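Local atomic coordinates of PrgX (Enterococcus faecalis, PDB entry 2AWI), a protein that serves as the receptor for the peptide sex pheromone cCF10 and probably binds DNA as a repressor that takes part in controlling plasmid conjugation. Residues R40-S43 with V44-S48; D252-L255 with N256-I260; I117-A120 with H121-I125; D143-T146 with T147-I151. The protein carries 1 engineered substitution. All coordinates share one frame; numbering follows the deposited sequence.

Contact 1 (R40-S43 with V44-S48); sequences RPIS and VEELS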
loop_
_atom_site.group_PDB
_atom_site.type_symbol
_atom_site.label_atom_id
_atom_site.label_comp_id
_atom_site.label_asym_id
_atom_site.label_seq_id
_atom_site.Cartn_x
_atom_site.Cartn_y
_atom_site.Cartn_z
ATOM N N ARG A 40 48.798 29.997 29.564
ATOM C CA ARG A 40 48.093 30.758 30.583
ATOM C C ARG A 40 46.632 30.345 30.544
ATOM O O ARG A 40 45.958 30.513 29.528
ATOM C CB ARG A 40 48.220 32.264 30.328
ATOM C CG ARG A 40 47.684 33.123 31.475
ATOM C CD ARG A 40 46.486 33.966 31.055
ATOM N NE ARG A 40 45.772 34.519 32.206
ATOM C CZ ARG A 40 44.633 35.202 32.129
ATOM N NH1 ARG A 40 44.053 35.662 33.230
ATOM N NH2 ARG A 40 44.069 35.432 30.951
ATOM N N PRO A 41 46.126 29.784 31.650
ATOM C CA PRO A 41 44.728 29.357 31.699
ATOM C C PRO A 41 43.779 30.496 31.335
ATOM O O PRO A 41 44.016 31.652 31.689
ATOM C CB PRO A 41 44.557 28.907 33.150
ATOM C CG PRO A 41 45.920 28.424 33.518
ATOM C CD PRO A 41 46.807 29.493 32.923
ATOM N N ILE A 42 42.710 30.158 30.626
ATOM C CA ILE A 42 41.722 31.140 30.224
ATOM C C ILE A 42 40.440 30.874 31.012
ATOM O O ILE A 42 40.021 29.728 31.172
ATOM C CB ILE A 42 41.466 31.052 28.698
ATOM C CG1 ILE A 42 40.356 32.021 28.287
ATOM C CG2 ILE A 42 41.118 29.619 28.306
ATOM C CD1 ILE A 42 40.135 32.087 26.783
ATOM N N SER A 43 39.829 31.931 31.531
ATOM C CA SER A 43 38.607 31.773 32.299
ATOM C C SER A 43 37.424 31.570 31.351
ATOM O O SER A 43 37.481 31.951 30.180
ATOM C CB SER A 43 38.371 33.010 33.156
ATOM O OG SER A 43 37.681 33.993 32.413
ATOM N N VAL A 44 36.357 30.964 31.860
ATOM C CA VAL A 44 35.169 30.710 31.051
ATOM C C VAL A 44 34.584 32.008 30.505
ATOM O O VAL A 44 34.191 32.076 29.341
ATOM C CB VAL A 44 34.075 29.976 31.865
ATOM C CG1 VAL A 44 32.836 29.767 31.008
ATOM C CG2 VAL A 44 34.600 28.641 32.338
ATOM N N GLU A 45 34.524 33.034 31.342
ATOM C CA GLU A 45 33.988 34.316 30.911
ATOM C C GLU A 45 34.848 34.917 29.800
ATOM O O GLU A 45 34.319 35.433 28.815
ATOM C CB GLU A 45 33.904 35.295 32.088
ATOM C CG GLU A 45 33.405 36.680 31.686
ATOM C CD GLU A 45 33.181 37.605 32.870
ATOM O OE1 GLU A 45 32.291 37.313 33.699
ATOM O OE2 GLU A 45 33.892 38.627 32.971
ATOM N N GLU A 46 36.169 34.848 29.960
ATOM C CA GLU A 46 37.086 35.384 28.955
ATOM C C GLU A 46 36.869 34.693 27.614
ATOM O O GLU A 46 36.760 35.350 26.579
ATOM C CB GLU A 46 38.539 35.196 29.401
ATOM C CG GLU A 46 38.873 35.909 30.697
ATOM C CD GLU A 46 40.247 35.548 31.239
ATOM O OE1 GLU A 46 40.663 34.379 31.096
ATOM O OE2 GLU A 46 40.906 36.426 31.829
ATOM N N LEU A 47 36.796 33.367 27.634
ATOM C CA LEU A 47 36.588 32.614 26.406
ATOM C C LEU A 47 35.248 32.994 25.785
ATOM O O LEU A 47 35.132 33.131 24.566
ATOM C CB LEU A 47 36.642 31.110 26.682
ATOM C CG LEU A 47 36.364 30.177 25.497
ATOM C CD1 LEU A 47 37.268 30.526 24.317
ATOM C CD2 LEU A 47 36.579 28.735 25.938
ATOM N N SER A 48 34.233 33.171 26.624
ATOM C CA SER A 48 32.915 33.554 26.129
ATOM C C SER A 48 33.016 34.937 25.465
ATOM O O SER A 48 32.384 35.195 24.443
ATOM C CB SER A 48 31.904 33.577 27.281
ATOM O OG SER A 48 30.608 33.932 26.818
#
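Glu46, in the first turn of helix 44-54, reaches back to Ser43 at the N-cap position, and the two form a capping box. Glu46 CB lies 3.5 Å from Ser43 O. CG then stands anti to its own carbonyl carbon (chi1 -61°), and the extended chain runs back past Ser43, bringing CD 3.7 Å from Ser43 N. At the tip, Glu46 OE1 accepts a nearly straight bond from Ser43 N at 2.6 Å (173°), on the anti side and 31° out of the carboxylate plane. The other oxygen, OE2, meets the edge of the Arg40 guanidinium in a salt bridge whose hydrogen bond, from NH2 at 3.4 Å, is weak. The return half of the box, Glu46 N to Ser43 OG, measures 3.0 Å, though the hydroxyl is placed less surely. The Ile42 and Leu47 side chains cross at about a right angle, with Ile42 CD1 3.6 Å from Leu47 CB. Both touch Ile4 and Leu8 of helix 4-14; the contact itself lies in the helix-turn-helix region. Ile42 and Val44 hydrogen-bond through their backbones to the second subunit. Between an N-H at the helix start and a guanidinium, the carboxylate is probably held in its charged form.

Contact 2 (D252-L255 with N256-I260); sequences DSYL and NAVNI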
loop_
_atom_site.group_PDB
_atom_site.type_symbol
_atom_site.label_atom_id
_atom_site.label_comp_id
_atom_site.label_asym_id
_atom_site.label_seq_id
_atom_site.Cartn_x
_atom_site.Cartn_y
_atom_site.Cartn_z
ATOM N N ASP A 252 -5.680 -0.410 12.042
ATOM C CA ASP A 252 -4.981 0.778 11.552
ATOM C C ASP A 252 -3.711 1.017 12.357
ATOM O O ASP A 252 -2.697 1.465 11.813
ATOM C CB ASP A 252 -5.864 2.028 11.630
ATOM C CG ASP A 252 -6.876 2.097 10.503
ATOM O OD1 ASP A 252 -6.617 1.505 9.433
ATOM O OD2 ASP A 252 -7.920 2.754 10.682
ATOM N N SER A 253 -3.764 0.718 13.652
ATOM C CA SER A 253 -2.597 0.896 14.504
ATOM C C SER A 253 -1.540 -0.124 14.133
ATOM O O SER A 253 -0.340 0.145 14.230
ATOM C CB SER A 253 -2.968 0.727 15.978
ATOM O OG SER A 253 -3.765 1.807 16.427
ATOM N N TYR A 254 -1.985 -1.300 13.706
ATOM C CA TYR A 254 -1.052 -2.347 13.330
ATOM C C TYR A 254 -0.375 -1.966 12.025
ATOM O O TYR A 254 0.817 -2.196 11.845
ATOM C CB TYR A 254 -1.772 -3.685 13.173
ATOM C CG TYR A 254 -0.831 -4.861 13.059
ATOM C CD1 TYR A 254 -0.185 -5.154 11.855
ATOM C CD2 TYR A 254 -0.550 -5.654 14.172
ATOM C CE1 TYR A 254 0.722 -6.211 11.768
ATOM C CE2 TYR A 254 0.353 -6.709 14.097
ATOM C CZ TYR A 254 0.985 -6.980 12.896
ATOM O OH TYR A 254 1.890 -8.005 12.841
ATOM N N LEU A 255 -1.149 -1.382 11.119
ATOM C CA LEU A 255 -0.628 -0.949 9.835
ATOM C C LEU A 255 0.345 0.216 10.032
ATOM O O LEU A 255 1.418 0.237 9.429
ATOM C CB LEU A 255 -1.777 -0.525 8.919
ATOM C CG LEU A 255 -2.834 -1.607 8.675
ATOM C CD1 LEU A 255 -3.884 -1.084 7.700
ATOM C CD2 LEU A 255 -2.168 -2.868 8.125
ATOM N N ASN A 256 -0.027 1.180 10.875
ATOM C CA ASN A 256 0.840 2.322 11.139
ATOM C C ASN A 256 2.207 1.823 11.610
ATOM O O ASN A 256 3.246 2.276 11.128
ATOM C CB ASN A 256 0.234 3.240 12.210
ATOM C CG ASN A 256 -0.992 4.007 11.718
ATOM O OD1 ASN A 256 -1.151 4.253 10.524
ATOM N ND2 ASN A 256 -1.850 4.410 12.647
ATOM N N ALA A 257 2.196 0.877 12.546
ATOM C CA ALA A 257 3.430 0.315 13.077
ATOM C C ALA A 257 4.248 -0.330 11.970
ATOM O O ALA A 257 5.452 -0.099 11.876
ATOM C CB ALA A 257 3.122 -0.707 14.167
ATOM N N VAL A 258 3.600 -1.141 11.137
ATOM C CA VAL A 258 4.299 -1.808 10.040
ATOM C C VAL A 258 4.852 -0.760 9.074
ATOM O O VAL A 258 5.966 -0.884 8.559
ATOM C CB VAL A 258 3.354 -2.765 9.251
ATOM C CG1 VAL A 258 4.131 -3.481 8.144
ATOM C CG2 VAL A 258 2.730 -3.794 10.196
ATOM N N ASN A 259 4.069 0.286 8.847
ATOM C CA ASN A 259 4.468 1.349 7.947
ATOM C C ASN A 259 5.690 2.100 8.484
ATOM O O ASN A 259 6.549 2.556 7.717
ATOM C CB ASN A 259 3.296 2.300 7.738
ATOM C CG ASN A 259 3.602 3.377 6.737
ATOM O OD1 ASN A 259 4.281 3.138 5.738
ATOM N ND2 ASN A 259 3.096 4.575 6.991
ATOM N N ILE A 260 5.777 2.217 9.803
ATOM C CA ILE A 260 6.915 2.889 10.400
ATOM C C ILE A 260 8.162 2.012 10.257
ATOM O O ILE A 260 9.249 2.514 9.960
ATOM C CB ILE A 260 6.633 3.227 11.875
ATOM C CG1 ILE A 260 5.593 4.355 11.930
ATOM C CG2 ILE A 260 7.921 3.626 12.593
ATOM C CD1 ILE A 260 5.260 4.826 13.315
#
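Tyr254 and Val258, one turn apart on helix 251-266, make the close side-chain contact of this stretch. Val258 CG2 sits 3.5 Å from Tyr254 CE1 and 3.6 Å from CD1, obliquely to the ring. The same methyl comes within 3.0 Å of Tyr254 O, a tight fit. Two torsions bring the groups together: the tyrosine CG stands opposite the backbone N (chi1 -168°), while Val258 carries CG2 beside its own N, back toward the preceding turn. Leu280 of helix 270-286 and Pro292 pack against both side chains, Phe245 meets the ring edge-to-face, and the phenol reaches Ser284 by a hydrogen bond.

The backbone forms the regular i to i+4 ladder of an alpha-helix, here inside the C-terminal TPR region. Its bonds across the stretch are the evidence: Asn256 N to Asp252 O, Ala257 N to Ser253 O, and Val258 N to Tyr254 O. Asn259 N to Leu255 O completes the set and is the shortest, at 2.7 Å.

The partly exposed side is looser within the stretch itself, and is met by neighbouring subunits. Asp252 CB comes no nearer than 4.8 Å to Asn256 ND2, and Asp252 OD2 bonds weakly to Lys293 N of the third subunit. Asn256 folds its amide over the Asp252 carbonyl, with CG 3.1 Å from Asp252 O, but ND2 is poorly angled and bonds instead to Gln241 of helix 230-248. Asn259 touches Leu255 O through CB (3.3 Å) and then turns its amide away, to Asn259 of the second subunit. Leu255 packs on Leu255 of the third subunit.

Contact 3 (I117-A120 with H121-I125); sequences ISIA and HHYNI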
loop_
_atom_site.group_PDB
_atom_site.type_symbol
_atom_site.label_atom_id
_atom_site.label_comp_id
_atom_site.label_asym_id
_atom_site.label_seq_id
_atom_site.Cartn_x
_atom_site.Cartn_y
_atom_site.Cartn_z
ATOM N N ILE A 117 29.631 -4.730 33.299
ATOM C CA ILE A 117 28.647 -5.746 33.655
ATOM C C ILE A 117 27.913 -6.194 32.404
ATOM O O ILE A 117 27.653 -7.381 32.213
ATOM C CB ILE A 117 27.622 -5.211 34.674
ATOM C CG1 ILE A 117 28.334 -4.856 35.979
ATOM C CG2 ILE A 117 26.535 -6.256 34.928
ATOM C CD1 ILE A 117 29.049 -6.024 36.627
ATOM N N SER A 118 27.583 -5.232 31.552
ATOM C CA SER A 118 26.884 -5.515 30.308
ATOM C C SER A 118 27.725 -6.466 29.464
ATOM O O SER A 118 27.231 -7.481 28.974
ATOM C CB SER A 118 26.648 -4.216 29.543
ATOM O OG SER A 118 25.908 -4.456 28.361
ATOM N N ILE A 119 29.000 -6.128 29.300
ATOM C CA ILE A 119 29.928 -6.945 28.522
ATOM C C ILE A 119 29.955 -8.379 29.047
ATOM O O ILE A 119 29.815 -9.329 28.279
ATOM C CB ILE A 119 31.365 -6.359 28.572
ATOM C CG1 ILE A 119 31.441 -5.081 27.730
ATOM C CG2 ILE A 119 32.363 -7.382 28.073
ATOM C CD1 ILE A 119 32.726 -4.303 27.920
ATOM N N ALA A 120 30.133 -8.523 30.359
ATOM C CA ALA A 120 30.183 -9.833 31.003
ATOM C C ALA A 120 28.909 -10.642 30.767
ATOM O O ALA A 120 28.973 -11.837 30.479
ATOM C CB ALA A 120 30.427 -9.667 32.495
ATOM N N HIS A 121 27.752 -10.000 30.898
ATOM C CA HIS A 121 26.484 -10.688 30.680
ATOM C C HIS A 121 26.421 -11.225 29.259
ATOM O O HIS A 121 25.768 -12.236 28.991
ATOM C CB HIS A 121 25.297 -9.740 30.902
ATOM C CG HIS A 121 24.899 -9.580 32.337
ATOM N ND1 HIS A 121 23.700 -9.011 32.714
ATOM C CD2 HIS A 121 25.535 -9.912 33.486
ATOM C CE1 HIS A 121 23.614 -9.004 34.033
ATOM N NE2 HIS A 121 24.715 -9.544 34.525
ATOM N N HIS A 122 27.107 -10.537 28.352
ATOM C CA HIS A 122 27.125 -10.908 26.942
ATOM C C HIS A 122 27.997 -12.129 26.659
ATOM O O HIS A 122 27.509 -13.150 26.176
ATOM C CB HIS A 122 27.603 -9.719 26.108
ATOM C CG HIS A 122 27.426 -9.906 24.633
ATOM N ND1 HIS A 122 26.206 -10.194 24.063
ATOM C CD2 HIS A 122 28.313 -9.835 23.613
ATOM C CE1 HIS A 122 26.348 -10.294 22.754
ATOM N NE2 HIS A 122 27.617 -10.081 22.455
ATOM N N TYR A 123 29.287 -12.018 26.957
ATOM C CA TYR A 123 30.216 -13.118 26.733
ATOM C C TYR A 123 30.178 -14.108 27.892
ATOM O O TYR A 123 31.162 -14.787 28.189
ATOM C CB TYR A 123 31.630 -12.571 26.542
ATOM C CG TYR A 123 31.742 -11.653 25.349
ATOM C CD1 TYR A 123 31.306 -12.065 24.090
ATOM C CD2 TYR A 123 32.273 -10.372 25.476
ATOM C CE1 TYR A 123 31.393 -11.227 22.986
ATOM C CE2 TYR A 123 32.365 -9.522 24.377
ATOM C CZ TYR A 123 31.922 -9.958 23.135
ATOM O OH TYR A 123 32.002 -9.128 22.040
ATOM N N ASN A 124 29.016 -14.173 28.534
ATOM C CA ASN A 124 28.772 -15.061 29.663
ATOM C C ASN A 124 29.920 -15.141 30.663
ATOM O O ASN A 124 30.315 -16.229 31.084
ATOM C CB ASN A 124 28.426 -16.465 29.161
ATOM C CG ASN A 124 27.153 -17.005 29.780
ATOM O OD1 ASN A 124 26.066 -16.472 29.553
ATOM N ND2 ASN A 124 27.280 -18.062 30.576
ATOM N N ILE A 125 30.460 -13.987 31.039
ATOM C CA ILE A 125 31.541 -13.955 32.012
ATOM C C ILE A 125 30.911 -13.888 33.404
ATOM O O ILE A 125 29.844 -13.302 33.583
ATOM C CB ILE A 125 32.466 -12.732 31.797
ATOM C CG1 ILE A 125 33.086 -12.798 30.397
ATOM C CG2 ILE A 125 33.567 -12.713 32.851
ATOM C CD1 ILE A 125 34.142 -11.741 30.123
#
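Helix 107-122 of the TPR region closes in a Schellman-like turn, in which Ala120 and Ile125 are brought together by both backbone and side chain. Ile125 N donates to Ala120 O at 2.7 Å, the six-residue bond of that motif, and Ala120 CB rests 3.7 Å from Ile125 CB, its customary apolar contact. Asn124 supplies the left-handed backbone conformation (phi 42°, psi 46°) that takes the chain out of the helix. The second bond of a full Schellman motif is missing, since Asn124 N stays 3.8 Å from His121 O. Phe92 of helix 92-102 packs on both Ala120 and Ile125.

One turn earlier the helix is regular, with His121 N bonded to Ile117 O. The two side chains lie side by side and point the same way, and Ile117 CG2 sits over one face of the imidazole in a CH-pi contact, 4.0 Å from the centroid and 22° off the ring normal. That methyl is opposite the backbone N of Ile117, which directs it toward the histidine. Val162 touches both residues.

At the turn itself, Tyr123 N bonds to Ile119 O. Tyr123 OH is bonded to Phe86 O, while the Tyr123 and Ile119 side chains cross at a slant, Tyr123 CD2 4.0 Å from Ile119 CG2.

Contact 4 (D143-T146 with T147-I151); sequences DKRT and TFFGI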
loop_
_atom_site.group_PDB
_atom_site.type_symbol
_atom_site.label_atom_id
_atom_site.label_comp_id
_atom_site.label_asym_id
_atom_site.label_seq_id
_atom_site.Cartn_x
_atom_site.Cartn_y
_atom_site.Cartn_z
ATOM N N ASP A 143 19.534 7.072 47.472
ATOM C CA ASP A 143 18.703 7.260 48.665
ATOM C C ASP A 143 18.494 8.709 49.128
ATOM O O ASP A 143 17.480 9.019 49.750
ATOM C CB ASP A 143 19.267 6.444 49.836
ATOM C CG ASP A 143 18.671 5.049 49.917
ATOM O OD1 ASP A 143 19.077 4.272 50.809
ATOM O OD2 ASP A 143 17.790 4.730 49.092
ATOM N N LYS A 144 19.433 9.598 48.822
ATOM C CA LYS A 144 19.322 10.986 49.267
ATOM C C LYS A 144 19.051 12.016 48.178
ATOM O O LYS A 144 18.852 13.188 48.481
ATOM C CB LYS A 144 20.602 11.402 49.990
ATOM C CG LYS A 144 21.120 10.402 50.997
ATOM C CD LYS A 144 22.488 10.834 51.509
ATOM C CE LYS A 144 23.155 9.742 52.335
ATOM N NZ LYS A 144 24.512 10.155 52.786
ATOM N N ARG A 145 19.046 11.587 46.920
ATOM C CA ARG A 145 18.846 12.488 45.787
ATOM C C ARG A 145 17.529 13.266 45.727
ATOM O O ARG A 145 16.500 12.796 46.209
ATOM C CB ARG A 145 19.041 11.701 44.492
ATOM C CG ARG A 145 20.412 11.027 44.394
ATOM C CD ARG A 145 21.527 12.071 44.452
ATOM N NE ARG A 145 21.457 12.989 43.316
ATOM C CZ ARG A 145 21.841 12.687 42.076
ATOM N NH1 ARG A 145 22.341 11.484 41.795
ATOM N NH2 ARG A 145 21.698 13.585 41.109
ATOM N N THR A 146 17.578 14.463 45.132
ATOM C CA THR A 146 16.396 15.321 44.971
ATOM C C THR A 146 16.304 15.853 43.532
ATOM O O THR A 146 15.221 16.161 43.037
ATOM C CB THR A 146 16.405 16.541 45.949
ATOM O OG1 THR A 146 17.365 17.514 45.517
ATOM C CG2 THR A 146 16.748 16.092 47.368
ATOM N N THR A 147 17.451 15.974 42.872
ATOM C CA THR A 147 17.515 16.443 41.487
ATOM C C THR A 147 18.479 15.543 40.742
ATOM O O THR A 147 19.499 15.129 41.291
ATOM C CB THR A 147 18.019 17.903 41.371
ATOM O OG1 THR A 147 19.144 18.100 42.236
ATOM C CG2 THR A 147 16.921 18.872 41.721
ATOM N N PHE A 148 18.161 15.245 39.491
ATOM C CA PHE A 148 19.009 14.358 38.714
ATOM C C PHE A 148 19.629 15.034 37.507
ATOM O O PHE A 148 19.115 16.034 37.011
ATOM C CB PHE A 148 18.202 13.131 38.310
ATOM C CG PHE A 148 17.498 12.488 39.464
ATOM C CD1 PHE A 148 16.312 13.029 39.959
ATOM C CD2 PHE A 148 18.058 11.388 40.112
ATOM C CE1 PHE A 148 15.691 12.491 41.085
ATOM C CE2 PHE A 148 17.445 10.837 41.244
ATOM C CZ PHE A 148 16.256 11.394 41.730
ATOM N N PHE A 149 20.750 14.485 37.053
ATOM C CA PHE A 149 21.471 15.041 35.918
ATOM C C PHE A 149 21.538 14.058 34.753
ATOM O O PHE A 149 21.115 12.909 34.875
ATOM C CB PHE A 149 22.886 15.449 36.356
ATOM C CG PHE A 149 22.924 16.181 37.676
ATOM C CD1 PHE A 149 23.000 15.476 38.876
ATOM C CD2 PHE A 149 22.837 17.574 37.720
ATOM C CE1 PHE A 149 22.988 16.144 40.103
ATOM C CE2 PHE A 149 22.821 18.261 38.945
ATOM C CZ PHE A 149 22.895 17.544 40.137
ATOM N N GLY A 150 22.069 14.522 33.626
ATOM C CA GLY A 150 22.190 13.682 32.452
ATOM C C GLY A 150 22.778 12.318 32.763
ATOM O O GLY A 150 22.215 11.286 32.392
ATOM N N ILE A 151 23.903 12.302 33.465
ATOM C CA ILE A 151 24.560 11.042 33.790
ATOM C C ILE A 151 23.655 10.095 34.599
ATOM O O ILE A 151 23.832 8.869 34.559
ATOM C CB ILE A 151 25.881 11.301 34.546
ATOM C CG1 ILE A 151 26.614 9.986 34.797
ATOM C CG2 ILE A 151 25.590 12.019 35.849
ATOM C CD1 ILE A 151 26.957 9.217 33.538
#
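Arg145 folds over the residues that follow it, with its guanidinium lying among Thr147, Phe148 and Phe149. Bends at chi2 (-60°) and chi3 (-63°) curl the chain and bring NH2 within 2.7 Å of Thr147 O. The donor lies in the plane of that carbonyl, while the oxygen is tilted 33° from the guanidinium plane, and the N-H angle is bent.

The two phenylalanines meet the arginine in different ways. Phe148 approaches one face of the guanidinium, its CD2 4.3 Å above the plane and toward the rim, while its CE2 touches the aliphatic root at Arg145 CB (3.7 Å). Phe149 is turned nearly parallel, its ring plane 21° from that of the guanidinium, but the groups cross obliquely: NH2 comes 3.0 Å from Phe149 CE1, a close approach.

Arg145 NH2 also forms a salt bridge with Asp152 OD2, an oxygen that accepts Phe149 N as well, as the side chain three residues on does in a capping box. One carboxylate oxygen thus ties the arginine to the N-cap residue. Arg145 NE pairs with Glu14 of the second subunit, whose other oxygen is bonded to Thr146 OG1 and, weakly, to Thr147 OG1.

The contact lies at the surface in the connection from helix 128-142 into helix 150-159. Arg145 and Ile151 rest on Leu107 of helix 107-122, and helices 4-14 and 58-67 of the second subunit contribute Glu14 and Glu60 on the partner side.

How the contacts relate
Contacts 1 and 4 concern helix starts, contact 2 a helix middle and contact 3 a helix end. At the starts charged groups do much of the work: in contact 1 a glutamate caps within its own segments, whereas the arginine of contact 4 draws on Asp152 and on the second subunit. Contacts 2 and 3 rely on backbone bonds and apolar side chains. Contact 4 is a surface contact; the other three are partly buried. Contacts 1, 2 and 4 touch the second subunit, but no other chain reaches contact 3. Contact 1 belongs to the helix-turn-helix region and the others to the TPR region. Contacts 1 and 2 lie on opposite sides of the chain's centre, their centres 53 Å apart.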